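BspA (BspA_V) (Streptococcus agalactiae serotype III, PDB 5DZ8) probably contributes to bacterial adhesion as a cell wall-anchored antigen I/II family adhesin, of which this chain is the variable domain. Local coordinates at residues V69-Y83 and F119-Y133. Numbering follows the deposited sequence.
Sequences VTAFVDSVTLYKYEY and FAETLNKTLQLNLKY
One face of the Phe119 ring is taken by Tyr83 CB, a CH-pi contact 3.8 Å from the ring centroid, while Tyr81 CD2 meets the same ring at its edge, near its plane. The setting is a long antiparallel pairing of 69-83 with 119-133, the outermost strand of this chain's six-stranded antiparallel sheet, and it illustrates how bulges let extended strands stay bonded while their register slips. Phe119 CG sits between its backbone N and carbonyl carbon (chi1 62°), which brings the ring back over the neighbouring strand, under Tyr83 CB.

The slips are two G1 beta bulges on 119-133: Asn124 and Lys125 face Leu78, and Asn130 and Leu131 face Val73, both asparagines having a left-handed backbone. Beside each, one carbonyl accepts two successive amides: Tyr79 O takes Leu123 N and Asn124 N, and Asp74 O takes Leu129 N and Asn130 N from the same face of its plane. Leu129 CD1 lies 3.8 Å from Val73 CG1 and Leu123 CD2 against Leu78 CB; both leucines also touch the smaller sheet.

Val73, Val76, Leu78, Tyr81 and Phe119 share one face; Phe72, Ser75, Thr77 and Lys80 occupy the opposite one. There Lys132 CD lies 3.4 Å from Phe72 CE1, and Thr77 OG1 and Thr126 OG1 share a 2.8 Å hydrogen bond, Asn58 also binding Thr77. Lys80 runs beside Thr122, bending at its last torsion (chi4 -48°) to place NZ 2.8 Å from Thr122 OG1, and a water links NZ to Asn124 OD1.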
ATOM      1  N   VAL A  69     -41.527  -3.432 -15.337  1.00 35.66           N
ATOM      2  CA  VAL A  69     -40.554  -4.327 -15.892  1.00 32.42           C
ATOM      3  C   VAL A  69     -39.788  -5.018 -14.760  1.00 33.56           C
ATOM      4  O   VAL A  69     -39.699  -4.474 -13.669  1.00 32.62           O
ATOM      5  CB  VAL A  69     -39.610  -3.551 -16.795  1.00 36.68           C
ATOM      6  CG1 VAL A  69     -38.729  -2.588 -15.960  1.00 39.54           C
ATOM      7  CG2 VAL A  69     -38.744  -4.509 -17.612  1.00 35.77           C
ATOM      8  N   THR A  70     -39.307  -6.252 -14.995  1.00 34.17           N
ATOM      9  CA  THR A  70     -38.436  -6.952 -14.046  1.00 34.92           C
ATOM     10  C   THR A  70     -37.073  -7.056 -14.706  1.00 33.72           C
ATOM     11  O   THR A  70     -36.941  -7.570 -15.828  1.00 34.16           O
ATOM     12  CB  THR A  70     -38.910  -8.373 -13.670  1.00 40.21           C
ATOM     13  OG1 THR A  70     -40.293  -8.387 -13.322  1.00 46.96           O
ATOM     14  CG2 THR A  70     -38.158  -8.831 -12.496  1.00 46.03           C
ATOM     15  N   ALA A  71     -36.078  -6.534 -14.019  1.00 31.82           N
ATOM     16  CA  ALA A  71     -34.717  -6.567 -14.461  1.00 33.74           C
ATOM     17  C   ALA A  71     -33.996  -7.642 -13.667  1.00 31.95           C
ATOM     18  O   ALA A  71     -33.942  -7.551 -12.466  1.00 31.00           O
ATOM     19  CB  ALA A  71     -34.050  -5.210 -14.198  1.00 34.23           C
ATOM     20  N   PHE A  72     -33.407  -8.606 -14.352  1.00 33.03           N
ATOM     21  CA  PHE A  72     -32.614  -9.669 -13.720  1.00 34.69           C
ATOM     22  C   PHE A  72     -31.166  -9.344 -13.953  1.00 33.23           C
ATOM     23  O   PHE A  72     -30.731  -9.248 -15.084  1.00 30.46           O
ATOM     24  CB  PHE A  72     -32.920 -11.028 -14.356  1.00 35.29           C
ATOM     25  CG  PHE A  72     -34.290 -11.575 -13.997  1.00 40.89           C
ATOM     26  CD1 PHE A  72     -34.482 -12.312 -12.820  1.00 42.92           C
ATOM     27  CD2 PHE A  72     -35.400 -11.355 -14.831  1.00 45.05           C
ATOM     28  CE1 PHE A  72     -35.758 -12.786 -12.475  1.00 44.09           C
ATOM     29  CE2 PHE A  72     -36.661 -11.850 -14.494  1.00 43.80           C
ATOM     30  CZ  PHE A  72     -36.837 -12.557 -13.304  1.00 38.48           C
ATOM     31  N   VAL A  73     -30.421  -9.154 -12.881  1.00 32.84           N
ATOM     32  CA  VAL A  73     -29.001  -8.919 -12.995  1.00 31.40           C
ATOM     33  C   VAL A  73     -28.325 -10.197 -12.530  1.00 31.62           C
ATOM     34  O   VAL A  73     -28.078 -10.364 -11.350  1.00 31.63           O
ATOM     35  CB  VAL A  73     -28.557  -7.726 -12.164  1.00 30.70           C
ATOM     36  CG1 VAL A  73     -27.104  -7.344 -12.478  1.00 29.70           C
ATOM     37  CG2 VAL A  73     -29.492  -6.551 -12.393  1.00 35.93           C
ATOM     38  N   ASP A  74     -27.992 -11.055 -13.493  1.00 34.11           N
ATOM     39  CA  ASP A  74     -27.557 -12.423 -13.227  1.00 36.08           C
ATOM     40  C   ASP A  74     -26.138 -12.472 -12.721  1.00 33.85           C
ATOM     41  O   ASP A  74     -25.897 -13.014 -11.634  1.00 36.00           O
ATOM     42  CB  ASP A  74     -27.741 -13.292 -14.459  1.00 38.07           C
ATOM     43  CG  ASP A  74     -29.210 -13.387 -14.872  1.00 48.55           C
ATOM     44  OD1 ASP A  74     -30.059 -13.691 -13.986  1.00 47.45           O
ATOM     45  OD2 ASP A  74     -29.529 -13.084 -16.060  1.00 61.94           O
ATOM     46  N   SER A  75     -25.227 -11.834 -13.451  1.00 30.30           N
ATOM     47  CA  SER A  75     -23.843 -11.811 -13.084  1.00 28.85           C
ATOM     48  C   SER A  75     -23.123 -10.686 -13.798  1.00 28.58           C
ATOM     49  O   SER A  75     -23.708 -10.015 -14.615  1.00 30.84           O
ATOM     50  CB  SER A  75     -23.251 -13.149 -13.492  1.00 28.98           C
ATOM     51  OG  SER A  75     -23.291 -13.243 -14.920  1.00 30.70           O
ATOM     52  N   VAL A  76     -21.830 -10.538 -13.528  1.00 29.65           N
ATOM     53  CA  VAL A  76     -21.012  -9.596 -14.233  1.00 30.05           C
ATOM     54  C   VAL A  76     -19.656 -10.215 -14.567  1.00 31.43           C
ATOM     55  O   VAL A  76     -19.045 -10.843 -13.713  1.00 30.08           O
ATOM     56  CB  VAL A  76     -20.828  -8.292 -13.453  1.00 29.13           C
ATOM     57  CG1 VAL A  76     -20.285  -8.531 -12.043  1.00 30.55           C
ATOM     58  CG2 VAL A  76     -19.922  -7.349 -14.230  1.00 27.50           C
ATOM     59  N   THR A  77     -19.219 -10.049 -15.824  1.00 27.14           N
ATOM     60  CA  THR A  77     -18.029 -10.672 -16.259  1.00 29.92           C
ATOM     61  C   THR A  77     -16.994  -9.616 -16.503  1.00 28.74           C
ATOM     62  O   THR A  77     -17.282  -8.643 -17.161  1.00 32.76           O
ATOM     63  CB  THR A  77     -18.278 -11.481 -17.545  1.00 33.43           C
ATOM     64  OG1 THR A  77     -19.193 -12.526 -17.238  1.00 33.40           O
ATOM     65  CG2 THR A  77     -16.975 -12.124 -18.021  1.00 33.61           C
ATOM     66  N   LEU A  78     -15.798  -9.802 -15.967  1.00 27.70           N
ATOM     67  CA  LEU A  78     -14.662  -8.993 -16.357  1.00 31.90           C
ATOM     68  C   LEU A  78     -13.813  -9.709 -17.424  1.00 32.62           C
ATOM     69  O   LEU A  78     -13.406 -10.843 -17.220  1.00 32.46           O
ATOM     70  CB  LEU A  78     -13.790  -8.647 -15.165  1.00 32.46           C
ATOM     71  CG  LEU A  78     -14.339  -7.750 -14.030  1.00 36.80           C
ATOM     72  CD1 LEU A  78     -14.986  -6.438 -14.491  1.00 36.63           C
ATOM     73  CD2 LEU A  78     -15.314  -8.515 -13.169  1.00 37.98           C
ATOM     74  N   TYR A  79     -13.513  -8.999 -18.508  1.00 30.19           N
ATOM     75  CA  TYR A  79     -12.731  -9.526 -19.608  1.00 30.32           C
ATOM     76  C   TYR A  79     -11.273  -9.163 -19.441  1.00 28.06           C
ATOM     77  O   TYR A  79     -10.454 -10.028 -19.153  1.00 30.24           O
ATOM     78  CB  TYR A  79     -13.244  -9.002 -20.950  1.00 29.27           C
ATOM     79  CG  TYR A  79     -14.665  -9.410 -21.345  1.00 33.55           C
ATOM     80  CD1 TYR A  79     -15.249 -10.589 -20.913  1.00 30.06           C
ATOM     81  CD2 TYR A  79     -15.392  -8.622 -22.241  1.00 37.94           C
ATOM     82  CE1 TYR A  79     -16.539 -10.926 -21.293  1.00 31.57           C
ATOM     83  CE2 TYR A  79     -16.667  -8.968 -22.651  1.00 41.23           C
ATOM     84  CZ  TYR A  79     -17.241 -10.107 -22.167  1.00 36.81           C
ATOM     85  OH  TYR A  79     -18.491 -10.398 -22.596  1.00 38.00           O
ATOM     86  N   LYS A  80     -10.933  -7.888 -19.583  1.00 29.68           N
ATOM     87  CA  LYS A  80      -9.532  -7.513 -19.621  1.00 31.43           C
ATOM     88  C   LYS A  80      -9.231  -6.272 -18.816  1.00 29.14           C
ATOM     89  O   LYS A  80     -10.055  -5.380 -18.694  1.00 28.97           O
ATOM     90  CB  LYS A  80      -9.087  -7.282 -21.067  1.00 34.20           C
ATOM     91  CG  LYS A  80      -9.005  -8.557 -21.883  1.00 39.13           C
ATOM     92  CD  LYS A  80      -8.320  -8.360 -23.248  1.00 44.72           C
ATOM     93  CE  LYS A  80      -8.507  -9.563 -24.185  1.00 49.43           C
ATOM     94  NZ  LYS A  80      -8.199 -10.887 -23.509  1.00 52.52           N
ATOM     95  N   TYR A  81      -8.013  -6.221 -18.317  1.00 29.02           N
ATOM     96  CA  TYR A  81      -7.413  -5.004 -17.864  1.00 29.38           C
ATOM     97  C   TYR A  81      -6.161  -4.696 -18.656  1.00 31.64           C
ATOM     98  O   TYR A  81      -5.192  -5.451 -18.597  1.00 30.07           O
ATOM     99  CB  TYR A  81      -7.081  -5.052 -16.376  1.00 31.41           C
ATOM    100  CG  TYR A  81      -6.488  -3.740 -15.869  1.00 32.12           C
ATOM    101  CD1 TYR A  81      -7.267  -2.587 -15.796  1.00 36.12           C
ATOM    102  CD2 TYR A  81      -5.139  -3.647 -15.521  1.00 33.75           C
ATOM    103  CE1 TYR A  81      -6.726  -1.376 -15.371  1.00 38.24           C
ATOM    104  CE2 TYR A  81      -4.582  -2.438 -15.101  1.00 37.19           C
ATOM    105  CZ  TYR A  81      -5.374  -1.318 -15.020  1.00 37.54           C
ATOM    106  OH  TYR A  81      -4.829  -0.131 -14.603  1.00 45.20           O
ATOM    107  N   GLU A  82      -6.192  -3.551 -19.326  1.00 29.17           N
ATOM    108  CA  GLU A  82      -5.114  -3.067 -20.116  1.00 34.46           C
ATOM    109  C   GLU A  82      -4.588  -1.707 -19.634  1.00 36.75           C
ATOM    110  O   GLU A  82      -5.375  -0.844 -19.167  1.00 30.81           O
ATOM    111  CB  GLU A  82      -5.573  -2.885 -21.563  1.00 33.24           C
ATOM    112  CG  GLU A  82      -5.969  -4.175 -22.257  1.00 37.70           C
ATOM    113  CD  GLU A  82      -6.895  -3.959 -23.447  1.00 46.17           C
ATOM    114  OE1 GLU A  82      -6.775  -2.916 -24.125  1.00 62.58           O
ATOM    115  OE2 GLU A  82      -7.752  -4.834 -23.724  1.00 52.58           O
ATOM    116  N   TYR A  83      -3.264  -1.538 -19.804  1.00 32.99           N
ATOM    117  CA  TYR A  83      -2.574  -0.368 -19.450  1.00 33.09           C
ATOM    118  C   TYR A  83      -1.616  -0.000 -20.531  1.00 31.90           C
ATOM    119  O   TYR A  83      -0.759  -0.793 -20.877  1.00 35.67           O
ATOM    120  CB  TYR A  83      -1.846  -0.537 -18.118  1.00 34.82           C
ATOM    121  CG  TYR A  83      -1.113   0.739 -17.698  1.00 37.06           C
ATOM    122  CD1 TYR A  83      -1.780   1.811 -17.114  1.00 39.11           C
ATOM    123  CD2 TYR A  83       0.230   0.895 -17.953  1.00 43.54           C
ATOM    124  CE1 TYR A  83      -1.093   2.961 -16.735  1.00 40.43           C
ATOM    125  CE2 TYR A  83       0.922   2.061 -17.611  1.00 40.00           C
ATOM    126  CZ  TYR A  83       0.273   3.078 -16.986  1.00 39.32           C
ATOM    127  OH  TYR A  83       0.999   4.205 -16.644  1.00 41.91           O
ATOM    128  N   PHE A 119       0.772  -3.175 -21.076  1.00 35.62           N
ATOM    129  CA  PHE A 119       0.419  -4.601 -20.990  1.00 31.40           C
ATOM    130  C   PHE A 119      -1.069  -4.804 -21.095  1.00 33.74           C
ATOM    131  O   PHE A 119      -1.873  -3.851 -21.003  1.00 29.14           O
ATOM    132  CB  PHE A 119       0.919  -5.219 -19.682  1.00 33.32           C
ATOM    133  CG  PHE A 119       0.295  -4.589 -18.451  1.00 38.45           C
ATOM    134  CD1 PHE A 119      -1.009  -4.930 -18.036  1.00 38.61           C
ATOM    135  CD2 PHE A 119       0.959  -3.562 -17.769  1.00 36.65           C
ATOM    136  CE1 PHE A 119      -1.581  -4.324 -16.921  1.00 36.40           C
ATOM    137  CE2 PHE A 119       0.370  -2.948 -16.679  1.00 36.77           C
ATOM    138  CZ  PHE A 119      -0.886  -3.345 -16.244  1.00 35.59           C
ATOM    139  N   ALA A 120      -1.435  -6.085 -21.211  1.00 34.21           N
ATOM    140  CA  ALA A 120      -2.818  -6.509 -21.138  1.00 35.71           C
ATOM    141  C   ALA A 120      -2.940  -7.816 -20.388  1.00 34.64           C
ATOM    142  O   ALA A 120      -2.263  -8.778 -20.705  1.00 34.52           O
ATOM    143  CB  ALA A 120      -3.396  -6.652 -22.535  1.00 37.32           C
ATOM    144  N   GLU A 121      -3.810  -7.847 -19.403  1.00 30.95           N
ATOM    145  CA  GLU A 121      -4.072  -9.038 -18.643  1.00 31.71           C
ATOM    146  C   GLU A 121      -5.495  -9.465 -18.907  1.00 31.89           C
ATOM    147  O   GLU A 121      -6.425  -8.638 -18.911  1.00 34.68           O
ATOM    148  CB  GLU A 121      -4.015  -8.724 -17.154  1.00 37.32           C
ATOM    149  CG  GLU A 121      -2.706  -8.134 -16.677  1.00 44.12           C
ATOM    150  CD  GLU A 121      -1.533  -9.101 -16.834  1.00 49.13           C
ATOM    151  OE1 GLU A 121      -1.768 -10.315 -16.812  1.00 48.34           O
ATOM    152  OE2 GLU A 121      -0.378  -8.641 -16.988  1.00 59.07           O
ATOM    153  N   THR A 122      -5.659 -10.755 -19.043  1.00 26.81           N
ATOM    154  CA  THR A 122      -6.917 -11.383 -19.247  1.00 31.10           C
ATOM    155  C   THR A 122      -7.443 -11.934 -17.943  1.00 29.63           C
ATOM    156  O   THR A 122      -6.805 -12.728 -17.308  1.00 30.17           O
ATOM    157  CB  THR A 122      -6.798 -12.551 -20.257  1.00 29.97           C
ATOM    158  OG1 THR A 122      -6.477 -12.004 -21.534  1.00 33.17           O
ATOM    159  CG2 THR A 122      -8.115 -13.289 -20.381  1.00 31.46           C
ATOM    160  N   LEU A 123      -8.658 -11.565 -17.601  1.00 30.79           N
ATOM    161  CA  LEU A 123      -9.290 -12.057 -16.395  1.00 31.14           C
ATOM    162  C   LEU A 123     -10.295 -13.143 -16.741  1.00 32.71           C
ATOM    163  O   LEU A 123     -10.216 -14.232 -16.232  1.00 35.82           O
ATOM    164  CB  LEU A 123     -10.026 -10.905 -15.699  1.00 36.31           C
ATOM    165  CG  LEU A 123      -9.212  -9.894 -14.888  1.00 35.42           C
ATOM    166  CD1 LEU A 123      -8.428  -8.984 -15.752  1.00 38.97           C
ATOM    167  CD2 LEU A 123     -10.145  -9.038 -14.075  1.00 41.25           C
ATOM    168  N   ASN A 124     -11.271 -12.814 -17.597  1.00 30.76           N
ATOM    169  CA  ASN A 124     -12.401 -13.681 -17.900  1.00 29.68           C
ATOM    170  C   ASN A 124     -13.070 -14.261 -16.668  1.00 29.59           C
ATOM    171  O   ASN A 124     -13.359 -15.422 -16.623  1.00 33.23           O
ATOM    172  CB  ASN A 124     -11.993 -14.759 -18.907  1.00 28.71           C
ATOM    173  CG  ASN A 124     -11.656 -14.187 -20.260  1.00 28.84           C
ATOM    174  OD1 ASN A 124     -12.063 -13.074 -20.621  1.00 28.14           O
ATOM    175  ND2 ASN A 124     -10.892 -14.940 -21.031  1.00 29.86           N
ATOM    176  N   LYS A 125     -13.325 -13.418 -15.678  1.00 32.58           N
ATOM    177  CA  LYS A 125     -13.982 -13.809 -14.428  1.00 33.24           C
ATOM    178  C   LYS A 125     -15.404 -13.325 -14.341  1.00 30.76           C
ATOM    179  O   LYS A 125     -15.652 -12.138 -14.544  1.00 32.74           O
ATOM    180  CB  LYS A 125     -13.152 -13.368 -13.247  1.00 41.06           C
ATOM    181  CG  LYS A 125     -11.950 -14.311 -13.074  1.00 48.96           C
ATOM    182  CD  LYS A 125     -10.906 -13.714 -12.155  1.00 56.09           C
ATOM    183  CE  LYS A 125     -10.213 -14.740 -11.260  1.00 62.14           C
ATOM    184  NZ  LYS A 125      -8.999 -15.247 -11.908  1.00 60.90           N
ATOM    185  N   THR A 126     -16.330 -14.275 -14.112  1.00 26.46           N
ATOM    186  CA  THR A 126     -17.711 -14.044 -13.902  1.00 30.00           C
ATOM    187  C   THR A 126     -18.054 -14.169 -12.437  1.00 31.78           C
ATOM    188  O   THR A 126     -17.736 -15.163 -11.846  1.00 39.54           O
ATOM    189  CB  THR A 126     -18.521 -15.015 -14.721  1.00 31.09           C
ATOM    190  OG1 THR A 126     -18.120 -14.838 -16.060  1.00 31.87           O
ATOM    191  CG2 THR A 126     -20.015 -14.706 -14.594  1.00 32.16           C
ATOM    192  N   LEU A 127     -18.624 -13.118 -11.871  1.00 33.32           N
ATOM    193  CA  LEU A 127     -19.049 -13.027 -10.518  1.00 34.34           C
ATOM    194  C   LEU A 127     -20.569 -13.048 -10.495  1.00 37.32           C
ATOM    195  O   LEU A 127     -21.239 -12.170 -11.063  1.00 40.15           O
ATOM    196  CB  LEU A 127     -18.573 -11.716  -9.927  1.00 38.49           C
ATOM    197  CG  LEU A 127     -17.155 -11.201 -10.235  1.00 43.23           C
ATOM    198  CD1 LEU A 127     -16.841 -10.005  -9.346  1.00 40.16           C
ATOM    199  CD2 LEU A 127     -16.070 -12.233 -10.067  1.00 43.33           C
ATOM    200  N   GLN A 128     -21.126 -14.031  -9.806  1.00 39.04           N
ATOM    201  CA  GLN A 128     -22.586 -14.210  -9.730  1.00 39.72           C
ATOM    202  C   GLN A 128     -23.221 -13.150  -8.817  1.00 36.94           C
ATOM    203  O   GLN A 128     -22.661 -12.778  -7.840  1.00 35.02           O
ATOM    204  CB  GLN A 128     -22.944 -15.627  -9.289  1.00 40.33           C
ATOM    205  CG  GLN A 128     -22.440 -16.700 -10.247  1.00 43.23           C
ATOM    206  CD  GLN A 128     -23.259 -16.807 -11.528  1.00 46.46           C
ATOM    207  OE1 GLN A 128     -24.481 -16.744 -11.520  1.00 52.15           O
ATOM    208  NE2 GLN A 128     -22.577 -16.989 -12.635  1.00 57.37           N
ATOM    209  N   LEU A 129     -24.370 -12.641  -9.213  1.00 33.43           N
ATOM    210  CA  LEU A 129     -25.045 -11.591  -8.508  1.00 34.64           C
ATOM    211  C   LEU A 129     -26.419 -12.080  -8.186  1.00 33.44           C
ATOM    212  O   LEU A 129     -26.813 -11.936  -7.072  1.00 34.52           O
ATOM    213  CB  LEU A 129     -25.139 -10.293  -9.389  1.00 34.68           C
ATOM    214  CG  LEU A 129     -23.803  -9.682  -9.789  1.00 34.51           C
ATOM    215  CD1 LEU A 129     -23.944  -8.606 -10.831  1.00 34.74           C
ATOM    216  CD2 LEU A 129     -23.090  -9.132  -8.573  1.00 37.09           C
ATOM    217  N   ASN A 130     -27.164 -12.588  -9.172  1.00 36.14           N
ATOM    218  CA  ASN A 130     -28.573 -13.045  -8.963  1.00 47.96           C
ATOM    219  C   ASN A 130     -29.430 -12.042  -8.250  1.00 47.46           C
ATOM    220  O   ASN A 130     -29.923 -12.285  -7.156  1.00 43.21           O
ATOM    221  CB  ASN A 130     -28.631 -14.350  -8.177  1.00 51.41           C
ATOM    222  CG  ASN A 130     -27.840 -15.444  -8.845  1.00 51.74           C
ATOM    223  OD1 ASN A 130     -28.055 -15.750 -10.017  1.00 53.31           O
ATOM    224  ND2 ASN A 130     -26.885 -15.984  -8.135  1.00 51.47           N
ATOM    225  N   LEU A 131     -29.556 -10.889  -8.876  1.00 47.59           N
ATOM    226  CA  LEU A 131     -30.327  -9.810  -8.315  1.00 44.91           C
ATOM    227  C   LEU A 131     -31.521  -9.647  -9.212  1.00 42.41           C
ATOM    228  O   LEU A 131     -31.484 -10.028 -10.395  1.00 38.64           O
ATOM    229  CB  LEU A 131     -29.503  -8.557  -8.259  1.00 43.45           C
ATOM    230  CG  LEU A 131     -28.171  -8.655  -7.538  1.00 41.79           C
ATOM    231  CD1 LEU A 131     -27.344  -7.456  -7.949  1.00 41.67           C
ATOM    232  CD2 LEU A 131     -28.325  -8.686  -6.023  1.00 43.93           C
ATOM    233  N   LYS A 132     -32.596  -9.131  -8.629  1.00 43.28           N
ATOM    234  CA  LYS A 132     -33.857  -8.899  -9.360  1.00 44.93           C
ATOM    235  C   LYS A 132     -34.444  -7.566  -8.874  1.00 44.80           C
ATOM    236  O   LYS A 132     -34.510  -7.322  -7.665  1.00 43.18           O
ATOM    237  CB  LYS A 132     -34.807 -10.042  -9.114  1.00 47.87           C
ATOM    238  CG  LYS A 132     -36.215  -9.845  -9.639  1.00 57.61           C
ATOM    239  CD  LYS A 132     -36.970 -11.175  -9.729  1.00 57.47           C
ATOM    240  CE  LYS A 132     -37.783 -11.506  -8.493  1.00 60.81           C
ATOM    241  NZ  LYS A 132     -39.270 -11.273  -8.651  1.00 61.60           N
ATOM    242  N   TYR A 133     -34.787  -6.680  -9.808  1.00 42.22           N
ATOM    243  CA  TYR A 133     -35.458  -5.413  -9.454  1.00 40.56           C
ATOM    244  C   TYR A 133     -36.755  -5.310 -10.206  1.00 36.13           C
ATOM    245  O   TYR A 133     -36.799  -5.340 -11.435  1.00 42.64           O
ATOM    246  CB  TYR A 133     -34.606  -4.219  -9.729  1.00 37.37           C
ATOM    247  CG  TYR A 133     -33.333  -4.353  -8.973  1.00 41.55           C
ATOM    248  CD1 TYR A 133     -33.209  -3.888  -7.671  1.00 36.10           C
ATOM    249  CD2 TYR A 133     -32.235  -4.980  -9.566  1.00 41.23           C
ATOM    250  CE1 TYR A 133     -32.026  -4.043  -6.991  1.00 38.10           C
ATOM    251  CE2 TYR A 133     -31.054  -5.144  -8.887  1.00 37.17           C
ATOM    252  CZ  TYR A 133     -30.951  -4.708  -7.614  1.00 40.76           C
ATOM    253  OH  TYR A 133     -29.739  -4.918  -6.992  1.00 46.46           O
TER
HETATM  254  O   HOH W   1     -31.024 -12.690 -11.400  1.00 37.22           O
HETATM  255  O   HOH W   2     -11.250 -11.678 -22.882  1.00 29.08           O